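Local coordinates for putative uncharacterized protein Ta1305 (PDB 4RKS), which catalyses the ATP-dependent phosphorylation of (R)-mevalonate to mevalonate 3-phosphate, a step in the alternative mevalonate pathway of extreme acidophiles, at residues T28-I33 against A57-C62; L50-G55 against L169-S174; R91-V96 against R155-S160; V196-D201 against F318-K323. One frame throughout, in Å; residues are numbered along the deposited sequence.

Contact 1. Residues T28-I33 against A57-C62; sequences TAYPTI and AYSDSC
Thr32 and Ala57 form an antiparallel, non-hydrogen-bonded pair, CA to CA 4.2 Å, where strand 24-34 meets strand 53-59 in the N-terminal domain of this GHMP-family kinase; the touching parts, 30-33 and 57-59, run 115° apart end to end, so the pairing is brief. One backbone bond joins them: Tyr58 N donates to Pro31 O over 2.9 Å, close to straight. The same oxygen also receives a CA-H...O contact from Ala57 CA. Tyr58 carries most of the side-chain packing. Its CG lies between the backbone N and the carbonyl carbon (chi1 73°), which turns the ring so that one face lies against Pro31. Pro31 CG sits over that face, displaced toward the rim and 3.4 Å from Tyr58 CZ, a CH-pi contact. Ile33 comes in obliquely, its CG1 3.5 Å from Tyr58 CD1, while Thr32 O lies at the ring edge. With an alanine in place of Tyr58, Pro31 CG and the Ile33 side chain would probably lose the ring they pack on, leaving a gap between the strands. The Tyr30 hydroxyl bonds to Trp332, and Ser59 OG, itself bonded to Ile65 O, lies obliquely 3.9 Å from Tyr30 CD1; Tyr30 CB rests 3.4 Å from Tyr58 O.

Contact 2. Residues L50-G55 against L169-S174; sequences LHTSAG and LTITWS
Thr52, Ser174 and Gly55 bury the most surface where residues 53-55 of strand 53-59 run antiparallel to strand 169-174 in the N-terminal domain, at 163°. Thr52 stands just ahead of the first strand and extends the pairing with its side chain: OG1 accepts a hydrogen bond from Ser174 N at 3.2 Å and also bonds Asp228 of helix 220-238. With CG2 turned anti to the backbone N, the methyl lies alongside Trp173, 3.7 Å from its CE3 atom. Ile171 CG2 sits over the centre of one face of the same indole, and the Thr52 and Ile171 CG2 methyls lie 4.0 Å apart. Ser174 packs CB against His51 O, while its hydroxyl bonds Pro49 O and Gly176 N. At the far end Gly55 is gripped through its backbone, Thr170 N donating to Gly55 O at 2.9 Å nearly along the C=O axis and Gly55 N returning a bond to Thr170 O. Leu169 CD1 also touches that glycine oxygen, at 3.4 Å. Between these ends, Ser53 and Thr172 exchange two backbone bonds. Their side chains share one face of the sheet, and mevalonate lies about 5 Å from the Ser53 side chain. A water bridges the two segments: it donates to His51 O and to Thr172 O, and accepts from Ser53 OG at 2.7 Å.

Contact 3. Residues R91-V96 against R155-S160; sequences RSVRRV and RAVSES. With MEV ((R)-mevalonate), chain C.
Glu159 OE2 lies 2.7 Å from O8, the primary hydroxyl oxygen of mevalonate, and is also hydrogen-bonded to His211 NE2. The other carboxylate oxygen, OE1, forms a salt bridge with Arg47, so both ends of the group are held. A chi1 of 59° and a bend at chi2 fold the chain toward the ligand. Ser160 adds a looser approach, its OG 3.7 Å from mevalonate O8. With a leucine in place of Glu159, Arg47 would probably be left without its mate and mevalonate O8 without this polar neighbour. These residues belong to the loop linking helix 147-154 to helix 161-166 in the N-terminal domain of the GHMP kinase fold, and the start of that loop packs on helix 92-99. There Ser92 OG gives a weak hydrogen bond to Ala156 O, 3.4 Å long. Val157 supplies the apolar part: its CG2 meets Val96 CG2 at 3.8 Å, the two side chains crossing at about a right angle. Val157 CG2 also lies 3.7 Å from Ser92 O, a carbonyl oxygen buried by the contact without a polar partner. Around Val96, Ile134 and Ile138 of helix 128-141 continue the apolar packing.

Contact 4. Residues V196-D201 against F318-K323; sequences VAFAFD and FGSKKK
The Phe200 ring has Ser320 CB over the centre of one face, 3.5 Å from the centroid and only 7° off the ring normal, a CH-pi contact. Phe318 O lies at the edge of that ring, 3.8 Å from Phe200 CE2. Phe198 is met differently: Ser320 OG lies in its plane at the edge, 3.5 Å from Phe198 CD2, and Lys322 CG comes in obliquely. Ser320 thus meets both rings: CB covers Phe200, and chi1 of 64° turns OG to the edge of Phe198, where it also bonds Thr317 O. Lys322 runs side by side with Phe198, then bends at chi3 to bring its ammonium to Phe312, which receives it through the carbonyl oxygen and a cation-pi contact. The backbones pair as regular antiparallel strands. Ala197 exchanges two backbone bonds with Lys323, and Ala199 two with Lys321, the straightest being Ala199 N to Lys321 O at 2.8 Å. The two alanines share a face with the exposed Lys321 and Lys323, whose ends lead away from the partner strand. The Phe198 face is the covered one. Helix 271-283 packs there, Leu276 meeting Phe198 and Met273 meeting Phe200, while strand 193-199 is bordered by strand 298-304 on its other edge and strand 321-327 also pairs antiparallel with strand 53-59.

Overall arrangement
Contacts 1 and 2 are buried and share strand 53-59, whose two ends pair with strands 24-34 and 169-174; their centres are about 18 Å apart. Contact 1 relies on one backbone bond and aromatic packing, whereas contact 2 is a regular strand pair supplemented by a hydroxyl and a water. Contact 3 is also largely buried but joins a helix to a loop, with valine packing and a weak polar bond, and its loop also holds Glu159 and Ser160 of the mevalonate pocket. Contact 4, about 30 Å from contact 3 between centres, is more superficial: its aromatic face is covered and its other face carries exposed lysines. Strand 321-327 neighbours strand 53-59, linking contact 4 to contacts 1 and 2.

Contact 1. Residues T28-I33 against A57-C62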
loop_
_atom_site.group_PDB
_atom_site.type_symbol
_atom_site.label_atom_id
_atom_site.label_comp_id
_atom_site.label_asym_id
_atom_site.label_seq_id
_atom_site.Cartn_x
_atom_site.Cartn_y
_atom_site.Cartn_z
ATOM N N THR A 28 -12.830 7.519 0.221
ATOM C CA THR A 28 -11.810 7.383 -0.828
ATOM C C THR A 28 -10.433 7.140 -0.180
ATOM O O THR A 28 -10.095 7.804 0.780
ATOM C CB THR A 28 -11.746 8.668 -1.722
ATOM O OG1 THR A 28 -13.003 8.862 -2.382
ATOM C CG2 THR A 28 -10.611 8.588 -2.785
ATOM N N ALA A 29 -9.647 6.195 -0.687
ATOM C CA ALA A 29 -8.239 6.097 -0.268
ATOM C C ALA A 29 -7.347 5.841 -1.484
ATOM O O ALA A 29 -7.850 5.554 -2.589
ATOM C CB ALA A 29 -8.055 5.011 0.782
ATOM N N TYR A 30 -6.032 5.935 -1.280
ATOM C CA TYR A 30 -5.042 5.820 -2.354
ATOM C C TYR A 30 -4.161 4.596 -2.157
ATOM O O TYR A 30 -3.863 4.232 -1.020
ATOM C CB TYR A 30 -4.194 7.113 -2.420
ATOM C CG TYR A 30 -5.104 8.289 -2.610
ATOM C CD1 TYR A 30 -5.696 8.522 -3.847
ATOM C CD2 TYR A 30 -5.450 9.110 -1.546
ATOM C CE1 TYR A 30 -6.565 9.563 -4.030
ATOM C CE2 TYR A 30 -6.338 10.163 -1.713
ATOM C CZ TYR A 30 -6.889 10.377 -2.967
ATOM O OH TYR A 30 -7.773 11.400 -3.169
ATOM N N PRO A 31 -3.734 3.966 -3.268
ATOM C CA PRO A 31 -2.874 2.782 -3.202
ATOM C C PRO A 31 -1.489 3.104 -2.662
ATOM O O PRO A 31 -1.112 4.262 -2.453
ATOM C CB PRO A 31 -2.811 2.308 -4.663
ATOM C CG PRO A 31 -2.965 3.583 -5.452
ATOM C CD PRO A 31 -3.958 4.411 -4.660
ATOM N N THR A 32 -0.722 2.058 -2.385
ATOM C CA THR A 32 0.531 2.256 -1.687
ATOM C C THR A 32 1.691 1.509 -2.349
ATOM O O THR A 32 1.487 0.578 -3.142
ATOM C CB THR A 32 0.415 1.814 -0.202
ATOM O OG1 THR A 32 0.222 0.403 -0.137
ATOM C CG2 THR A 32 -0.769 2.493 0.465
ATOM N N ILE A 33 2.898 1.967 -2.030
ATOM C CA ILE A 33 4.156 1.343 -2.444
ATOM C C ILE A 33 5.014 1.113 -1.206
ATOM O O ILE A 33 5.226 2.040 -0.412
ATOM C CB ILE A 33 4.932 2.234 -3.445
ATOM C CG1 ILE A 33 4.165 2.361 -4.761
ATOM C CG2 ILE A 33 6.347 1.679 -3.691
ATOM C CD1 ILE A 33 4.607 3.540 -5.631
ATOM N N ALA A 57 1.849 6.332 0.290
ATOM C CA ALA A 57 0.648 6.339 -0.543
ATOM C C ALA A 57 0.926 7.150 -1.812
ATOM O O ALA A 57 1.623 8.161 -1.760
ATOM C CB ALA A 57 -0.533 6.913 0.208
ATOM N N TYR A 58 0.399 6.703 -2.950
ATOM C CA TYR A 58 0.607 7.431 -4.205
ATOM C C TYR A 58 -0.701 7.608 -4.973
ATOM O O TYR A 58 -1.695 6.929 -4.694
ATOM C CB TYR A 58 1.621 6.702 -5.088
ATOM C CG TYR A 58 1.081 5.426 -5.739
ATOM C CD1 TYR A 58 1.155 4.202 -5.084
ATOM C CD2 TYR A 58 0.509 5.453 -7.013
ATOM C CE1 TYR A 58 0.684 3.042 -5.669
ATOM C CE2 TYR A 58 0.015 4.294 -7.607
ATOM C CZ TYR A 58 0.109 3.090 -6.925
ATOM O OH TYR A 58 -0.369 1.927 -7.487
ATOM N N SER A 59 -0.691 8.527 -5.939
ATOM C CA SER A 59 -1.727 8.570 -6.967
ATOM C C SER A 59 -1.045 9.134 -8.207
ATOM O O SER A 59 0.178 9.113 -8.276
ATOM C CB SER A 59 -2.922 9.426 -6.546
ATOM O OG SER A 59 -4.052 9.188 -7.375
ATOM N N ASP A 60 -1.816 9.640 -9.172
ATOM C CA ASP A 60 -1.224 10.486 -10.218
ATOM C C ASP A 60 -1.428 11.946 -9.807
ATOM O O ASP A 60 -1.924 12.204 -8.713
ATOM C CB ASP A 60 -1.818 10.181 -11.592
ATOM C CG ASP A 60 -3.334 10.318 -11.626
ATOM O OD1 ASP A 60 -3.919 10.977 -10.729
ATOM O OD2 ASP A 60 -3.941 9.768 -12.566
ATOM N N SER A 61 -1.061 12.895 -10.665
ATOM C CA SER A 61 -1.091 14.316 -10.295
ATOM C C SER A 61 -2.510 14.832 -10.098
ATOM O O SER A 61 -2.733 15.795 -9.343
ATOM C CB SER A 61 -0.366 15.175 -11.351
ATOM O OG SER A 61 -0.678 14.745 -12.670
ATOM N N CYS A 62 -3.469 14.170 -10.740
ATOM C CA CYS A 62 -4.874 14.565 -10.673
ATOM C C CYS A 62 -5.606 13.900 -9.505
ATOM O O CYS A 62 -6.728 14.277 -9.172
ATOM C CB CYS A 62 -5.585 14.224 -11.988
ATOM S SG CYS A 62 -4.838 14.968 -13.442
#

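Contact 2. Residues L50-G55 against L169-S174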
loop_
_atom_site.group_PDB
_atom_site.type_symbol
_atom_site.label_atom_id
_atom_site.label_comp_id
_atom_site.label_asym_id
_atom_site.label_seq_id
_atom_site.Cartn_x
_atom_site.Cartn_y
_atom_site.Cartn_z
ATOM N N LEU A 50 4.690 -9.751 10.295
ATOM C CA LEU A 50 5.677 -10.408 11.154
ATOM C C LEU A 50 6.800 -9.473 11.579
ATOM O O LEU A 50 7.467 -9.710 12.584
ATOM C CB LEU A 50 6.269 -11.629 10.456
ATOM C CG LEU A 50 5.450 -12.908 10.589
ATOM C CD1 LEU A 50 6.139 -14.058 9.881
ATOM C CD2 LEU A 50 5.206 -13.244 12.057
ATOM N N HIS A 51 7.019 -8.406 10.815
ATOM C CA HIS A 51 8.120 -7.510 11.124
ATOM C C HIS A 51 7.833 -6.078 10.684
ATOM O O HIS A 51 6.821 -5.812 10.029
ATOM C CB HIS A 51 9.415 -8.020 10.477
ATOM C CG HIS A 51 9.441 -7.923 8.978
ATOM N ND1 HIS A 51 9.664 -6.736 8.310
ATOM C CD2 HIS A 51 9.310 -8.874 8.018
ATOM C CE1 HIS A 51 9.659 -6.956 7.005
ATOM N NE2 HIS A 51 9.441 -8.244 6.801
ATOM N N THR A 52 8.723 -5.162 11.052
ATOM C CA THR A 52 8.539 -3.734 10.755
ATOM C C THR A 52 8.686 -3.422 9.257
ATOM O O THR A 52 9.561 -3.966 8.595
ATOM C CB THR A 52 9.542 -2.885 11.560
ATOM O OG1 THR A 52 9.258 -3.027 12.958
ATOM C CG2 THR A 52 9.476 -1.408 11.175
ATOM N N SER A 53 7.812 -2.570 8.727
ATOM C CA SER A 53 7.880 -2.171 7.321
ATOM C C SER A 53 7.609 -0.679 7.199
ATOM O O SER A 53 7.269 -0.033 8.181
ATOM C CB SER A 53 6.882 -2.967 6.476
ATOM O OG SER A 53 5.569 -2.867 7.005
ATOM N N ALA A 54 7.777 -0.140 5.994
ATOM C CA ALA A 54 7.485 1.265 5.725
ATOM C C ALA A 54 6.900 1.437 4.317
ATOM O O ALA A 54 7.106 0.603 3.437
ATOM C CB ALA A 54 8.761 2.128 5.891
ATOM N N GLY A 55 6.159 2.514 4.100
ATOM C CA GLY A 55 5.564 2.711 2.794
ATOM C C GLY A 55 5.103 4.123 2.507
ATOM O O GLY A 55 5.101 4.984 3.390
ATOM N N LEU A 169 4.471 9.267 3.945
ATOM C CA LEU A 169 5.422 8.223 4.287
ATOM C C LEU A 169 5.118 7.744 5.693
ATOM O O LEU A 169 5.020 8.555 6.606
ATOM C CB LEU A 169 6.860 8.728 4.214
ATOM C CG LEU A 169 7.966 7.817 4.737
ATOM C CD1 LEU A 169 8.049 6.553 3.891
ATOM C CD2 LEU A 169 9.321 8.569 4.758
ATOM N N THR A 170 4.961 6.434 5.851
ATOM C CA THR A 170 4.675 5.858 7.153
ATOM C C THR A 170 5.653 4.743 7.463
ATOM O O THR A 170 6.304 4.195 6.558
ATOM C CB THR A 170 3.247 5.283 7.231
ATOM O OG1 THR A 170 3.075 4.316 6.189
ATOM C CG2 THR A 170 2.196 6.403 7.115
ATOM N N ILE A 171 5.768 4.444 8.751
ATOM C CA ILE A 171 6.427 3.251 9.227
ATOM C C ILE A 171 5.406 2.462 10.029
ATOM O O ILE A 171 4.674 3.031 10.834
ATOM C CB ILE A 171 7.657 3.565 10.109
ATOM C CG1 ILE A 171 8.810 4.110 9.272
ATOM C CG2 ILE A 171 8.095 2.325 10.896
ATOM C CD1 ILE A 171 9.904 4.685 10.112
ATOM N N THR A 172 5.331 1.158 9.799
ATOM C CA THR A 172 4.471 0.327 10.617
ATOM C C THR A 172 5.358 -0.604 11.422
ATOM O O THR A 172 5.882 -1.583 10.885
ATOM C CB THR A 172 3.471 -0.458 9.781
ATOM O OG1 THR A 172 2.625 0.468 9.097
ATOM C CG2 THR A 172 2.604 -1.371 10.673
ATOM N N TRP A 173 5.574 -0.239 12.687
ATOM C CA TRP A 173 6.365 -1.037 13.637
ATOM C C TRP A 173 5.608 -2.305 13.982
ATOM O O TRP A 173 4.399 -2.263 14.140
ATOM C CB TRP A 173 6.654 -0.245 14.928
ATOM C CG TRP A 173 7.254 1.120 14.687
ATOM C CD1 TRP A 173 6.592 2.319 14.658
ATOM C CD2 TRP A 173 8.626 1.417 14.404
ATOM N NE1 TRP A 173 7.469 3.339 14.400
ATOM C CE2 TRP A 173 8.723 2.814 14.225
ATOM C CE3 TRP A 173 9.781 0.636 14.277
ATOM C CZ2 TRP A 173 9.930 3.449 13.938
ATOM C CZ3 TRP A 173 10.979 1.265 13.993
ATOM C CH2 TRP A 173 11.044 2.662 13.821
ATOM N N SER A 174 6.306 -3.423 14.120
ATOM C CA SER A 174 5.631 -4.683 14.433
ATOM C C SER A 174 6.598 -5.726 14.967
ATOM O O SER A 174 7.719 -5.870 14.468
ATOM C CB SER A 174 4.908 -5.240 13.202
ATOM O OG SER A 174 4.238 -6.455 13.517
HETATM O O HOH W 1 4.984 -3.848 9.471
#

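Contact 3. Residues R91-V96 against R155-S160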
loop_
_atom_site.group_PDB
_atom_site.type_symbol
_atom_site.label_atom_id
_atom_site.label_comp_id
_atom_site.label_asym_id
_atom_site.label_seq_id
_atom_site.Cartn_x
_atom_site.Cartn_y
_atom_site.Cartn_z
ATOM N N ARG A 91 -15.355 -14.105 5.198
ATOM C CA ARG A 91 -15.883 -13.007 6.014
ATOM C C ARG A 91 -14.786 -11.983 6.281
ATOM O O ARG A 91 -14.728 -11.382 7.350
ATOM C CB ARG A 91 -16.480 -13.525 7.333
ATOM C CG ARG A 91 -17.525 -14.625 7.147
ATOM C CD ARG A 91 -18.153 -15.037 8.468
ATOM N NE ARG A 91 -18.928 -13.946 9.047
ATOM C CZ ARG A 91 -20.167 -13.634 8.677
ATOM N NH1 ARG A 91 -20.773 -14.335 7.730
ATOM N NH2 ARG A 91 -20.801 -12.620 9.253
ATOM N N SER A 92 -13.916 -11.799 5.292
ATOM C CA SER A 92 -12.829 -10.829 5.363
ATOM C C SER A 92 -13.357 -9.401 5.603
ATOM O O SER A 92 -13.019 -8.762 6.600
ATOM C CB SER A 92 -11.999 -10.897 4.074
ATOM O OG SER A 92 -11.150 -9.771 3.946
ATOM N N VAL A 93 -14.199 -8.912 4.700
ATOM C CA VAL A 93 -14.798 -7.589 4.862
ATOM C C VAL A 93 -15.929 -7.628 5.893
ATOM O O VAL A 93 -16.074 -6.712 6.702
ATOM C CB VAL A 93 -15.330 -7.041 3.515
ATOM C CG1 VAL A 93 -16.190 -5.789 3.730
ATOM C CG2 VAL A 93 -14.164 -6.742 2.571
ATOM N N ARG A 94 -16.713 -8.704 5.881
ATOM C CA ARG A 94 -17.845 -8.814 6.787
ATOM C C ARG A 94 -17.423 -8.853 8.265
ATOM O O ARG A 94 -18.169 -8.399 9.120
ATOM C CB ARG A 94 -18.692 -10.037 6.428
ATOM C CG ARG A 94 -19.530 -9.818 5.159
ATOM C CD ARG A 94 -20.608 -10.870 4.962
ATOM N NE ARG A 94 -20.052 -12.208 4.812
ATOM C CZ ARG A 94 -20.781 -13.297 4.591
ATOM N NH1 ARG A 94 -22.104 -13.206 4.488
ATOM N NH2 ARG A 94 -20.187 -14.478 4.474
ATOM N N ARG A 95 -16.229 -9.369 8.553
ATOM C CA ARG A 95 -15.665 -9.314 9.909
ATOM C C ARG A 95 -15.565 -7.892 10.440
ATOM O O ARG A 95 -15.955 -7.618 11.580
ATOM C CB ARG A 95 -14.272 -9.940 9.959
ATOM C CG ARG A 95 -14.236 -11.308 10.596
ATOM C CD ARG A 95 -12.816 -11.837 10.668
ATOM N NE ARG A 95 -12.798 -13.292 10.777
ATOM C CZ ARG A 95 -12.866 -14.114 9.737
ATOM N NH1 ARG A 95 -12.842 -15.427 9.919
ATOM N NH2 ARG A 95 -12.956 -13.621 8.509
ATOM N N VAL A 96 -15.020 -7.002 9.611
ATOM C CA VAL A 96 -14.866 -5.587 9.961
ATOM C C VAL A 96 -16.219 -4.933 10.156
ATOM O O VAL A 96 -16.445 -4.194 11.122
ATOM C CB VAL A 96 -14.092 -4.809 8.878
ATOM C CG1 VAL A 96 -14.064 -3.329 9.208
ATOM C CG2 VAL A 96 -12.689 -5.362 8.718
ATOM N N ARG A 155 -6.575 -4.817 8.949
ATOM C CA ARG A 155 -5.501 -5.623 8.362
ATOM C C ARG A 155 -6.003 -6.968 7.851
ATOM O O ARG A 155 -5.374 -7.579 6.979
ATOM C CB ARG A 155 -4.355 -5.819 9.365
ATOM C CG ARG A 155 -3.543 -4.549 9.560
ATOM C CD ARG A 155 -2.212 -4.766 10.291
ATOM N NE ARG A 155 -1.741 -3.492 10.826
ATOM C CZ ARG A 155 -1.960 -3.114 12.076
ATOM N NH1 ARG A 155 -2.585 -3.939 12.901
ATOM N NH2 ARG A 155 -1.544 -1.938 12.507
ATOM N N ALA A 156 -7.153 -7.404 8.363
ATOM C CA ALA A 156 -7.777 -8.635 7.909
ATOM C C ALA A 156 -8.190 -8.493 6.454
ATOM O O ALA A 156 -8.263 -9.468 5.718
ATOM C CB ALA A 156 -8.988 -8.984 8.779
ATOM N N VAL A 157 -8.462 -7.259 6.052
ATOM C CA VAL A 157 -8.793 -6.966 4.683
ATOM C C VAL A 157 -7.507 -6.826 3.859
ATOM O O VAL A 157 -7.404 -7.371 2.767
ATOM C CB VAL A 157 -9.646 -5.691 4.598
ATOM C CG1 VAL A 157 -9.948 -5.339 3.150
ATOM C CG2 VAL A 157 -10.938 -5.897 5.394
ATOM N N SER A 158 -6.521 -6.117 4.400
ATOM C CA SER A 158 -5.223 -5.985 3.748
ATOM C C SER A 158 -4.165 -5.591 4.767
ATOM O O SER A 158 -4.340 -4.619 5.491
ATOM C CB SER A 158 -5.285 -4.954 2.618
ATOM O OG SER A 158 -3.997 -4.701 2.091
ATOM N N GLU A 159 -3.057 -6.327 4.803
ATOM C CA GLU A 159 -2.106 -6.212 5.900
ATOM C C GLU A 159 -1.394 -4.858 5.954
ATOM O O GLU A 159 -0.872 -4.492 7.003
ATOM C CB GLU A 159 -1.068 -7.347 5.839
ATOM C CG GLU A 159 -0.259 -7.404 4.549
ATOM C CD GLU A 159 -0.955 -8.181 3.429
ATOM O OE1 GLU A 159 -2.101 -8.648 3.632
ATOM O OE2 GLU A 159 -0.349 -8.325 2.338
ATOM N N SER A 160 -1.376 -4.121 4.842
ATOM C CA SER A 160 -0.753 -2.791 4.809
ATOM C C SER A 160 -1.779 -1.646 4.715
ATOM O O SER A 160 -1.519 -0.605 4.098
ATOM C CB SER A 160 0.235 -2.690 3.643
ATOM O OG SER A 160 1.297 -3.618 3.789
HETATM C C8 MEV C . 2.787 -5.990 1.234
HETATM O O8 MEV C . 1.794 -6.726 1.922
HETATM C C2 MEV C . 3.574 -6.957 0.377
HETATM C C3 MEV C . 4.467 -6.365 -0.701
HETATM O O7 MEV C . 3.805 -5.411 -1.491
HETATM C C4 MEV C . 5.700 -5.716 -0.093
HETATM C C5 MEV C . 5.466 -4.293 0.379
HETATM O O3 MEV C . 4.872 -3.442 -0.349
HETATM O O4 MEV C . 5.850 -3.962 1.526
HETATM C C6 MEV C . 4.888 -7.513 -1.591
#

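Contact 4. Residues V196-D201 against F318-K323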
loop_
_atom_site.group_PDB
_atom_site.type_symbol
_atom_site.label_atom_id
_atom_site.label_comp_id
_atom_site.label_asym_id
_atom_site.label_seq_id
_atom_site.Cartn_x
_atom_site.Cartn_y
_atom_site.Cartn_z
ATOM N N VAL A 196 8.180 7.604 -11.525
ATOM C CA VAL A 196 7.730 7.040 -12.793
ATOM C C VAL A 196 7.581 5.522 -12.658
ATOM O O VAL A 196 8.548 4.806 -12.408
ATOM C CB VAL A 196 8.688 7.375 -13.959
ATOM C CG1 VAL A 196 8.121 6.827 -15.281
ATOM C CG2 VAL A 196 8.889 8.871 -14.047
ATOM N N ALA A 197 6.357 5.036 -12.824
ATOM C CA ALA A 197 6.102 3.604 -12.709
ATOM C C ALA A 197 6.166 2.920 -14.078
ATOM O O ALA A 197 5.488 3.323 -15.028
ATOM C CB ALA A 197 4.744 3.354 -12.046
ATOM N N PHE A 198 6.990 1.884 -14.167
ATOM C CA PHE A 198 7.074 1.083 -15.372
ATOM C C PHE A 198 6.385 -0.245 -15.140
ATOM O O PHE A 198 6.890 -1.091 -14.393
ATOM C CB PHE A 198 8.533 0.872 -15.776
ATOM C CG PHE A 198 9.248 2.150 -16.143
ATOM C CD1 PHE A 198 9.813 2.950 -15.166
ATOM C CD2 PHE A 198 9.348 2.549 -17.468
ATOM C CE1 PHE A 198 10.471 4.118 -15.499
ATOM C CE2 PHE A 198 9.998 3.721 -17.808
ATOM C CZ PHE A 198 10.564 4.504 -16.825
ATOM N N ALA A 199 5.235 -0.424 -15.793
ATOM C CA ALA A 199 4.413 -1.622 -15.623
ATOM C C ALA A 199 4.680 -2.678 -16.706
ATOM O O ALA A 199 4.454 -2.429 -17.885
ATOM C CB ALA A 199 2.939 -1.234 -15.613
ATOM N N PHE A 200 5.160 -3.854 -16.307
ATOM C CA PHE A 200 5.456 -4.934 -17.253
ATOM C C PHE A 200 4.330 -5.975 -17.237
ATOM O O PHE A 200 3.598 -6.077 -16.259
ATOM C CB PHE A 200 6.799 -5.590 -16.919
ATOM C CG PHE A 200 7.974 -4.662 -17.026
ATOM C CD1 PHE A 200 8.267 -3.772 -16.008
ATOM C CD2 PHE A 200 8.798 -4.691 -18.144
ATOM C CE1 PHE A 200 9.347 -2.917 -16.105
ATOM C CE2 PHE A 200 9.879 -3.840 -18.247
ATOM C CZ PHE A 200 10.158 -2.953 -17.225
ATOM N N ASP A 201 4.189 -6.757 -18.303
ATOM C CA ASP A 201 3.010 -7.618 -18.414
ATOM C C ASP A 201 3.185 -9.039 -17.868
ATOM O O ASP A 201 2.264 -9.850 -17.972
ATOM C CB ASP A 201 2.543 -7.691 -19.874
ATOM C CG ASP A 201 3.639 -8.135 -20.827
ATOM O OD1 ASP A 201 3.590 -7.723 -22.008
ATOM O OD2 ASP A 201 4.543 -8.892 -20.410
ATOM N N PHE A 318 11.305 -1.532 -22.707
ATOM C CA PHE A 318 11.312 -2.995 -22.775
ATOM C C PHE A 318 9.907 -3.569 -22.680
ATOM O O PHE A 318 9.684 -4.576 -22.012
ATOM C CB PHE A 318 12.198 -3.588 -21.675
ATOM C CG PHE A 318 13.601 -3.056 -21.684
ATOM C CD1 PHE A 318 14.599 -3.706 -22.399
ATOM C CD2 PHE A 318 13.920 -1.893 -20.997
ATOM C CE1 PHE A 318 15.888 -3.210 -22.420
ATOM C CE2 PHE A 318 15.208 -1.391 -21.014
ATOM C CZ PHE A 318 16.195 -2.052 -21.722
ATOM N N GLY A 319 8.965 -2.918 -23.355
ATOM C CA GLY A 319 7.592 -3.375 -23.382
ATOM C C GLY A 319 6.876 -3.163 -22.061
ATOM O O GLY A 319 6.053 -3.986 -21.658
ATOM N N SER A 320 7.204 -2.074 -21.371
ATOM C CA SER A 320 6.439 -1.676 -20.193
ATOM C C SER A 320 5.623 -0.435 -20.517
ATOM O O SER A 320 5.968 0.322 -21.416
ATOM C CB SER A 320 7.355 -1.422 -18.989
ATOM O OG SER A 320 8.245 -0.338 -19.208
ATOM N N LYS A 321 4.523 -0.242 -19.804
ATOM C CA LYS A 321 3.746 0.979 -19.936
ATOM C C LYS A 321 4.067 1.905 -18.772
ATOM O O LYS A 321 4.423 1.447 -17.687
ATOM C CB LYS A 321 2.251 0.666 -20.001
ATOM C CG LYS A 321 1.848 -0.041 -21.292
ATOM C CD LYS A 321 0.375 -0.405 -21.312
ATOM C CE LYS A 321 0.012 -1.132 -22.602
ATOM N NZ LYS A 321 -1.379 -1.671 -22.581
ATOM N N LYS A 322 3.931 3.207 -18.995
ATOM C CA LYS A 322 4.427 4.189 -18.044
ATOM C C LYS A 322 3.329 5.022 -17.386
ATOM O O LYS A 322 2.361 5.423 -18.028
ATOM C CB LYS A 322 5.432 5.115 -18.739
ATOM C CG LYS A 322 6.651 4.393 -19.297
ATOM C CD LYS A 322 7.498 5.313 -20.165
ATOM C CE LYS A 322 6.798 5.650 -21.487
ATOM N NZ LYS A 322 7.614 6.543 -22.374
ATOM N N LYS A 323 3.492 5.285 -16.093
ATOM C CA LYS A 323 2.610 6.204 -15.382
ATOM C C LYS A 323 3.422 7.186 -14.551
ATOM O O LYS A 323 4.440 6.817 -13.956
ATOM C CB LYS A 323 1.642 5.444 -14.473
ATOM C CG LYS A 323 0.188 5.643 -14.813
ATOM C CD LYS A 323 -0.216 4.794 -15.998
ATOM C CE LYS A 323 -1.697 4.957 -16.316
ATOM N NZ LYS A 323 -2.140 4.105 -17.459
#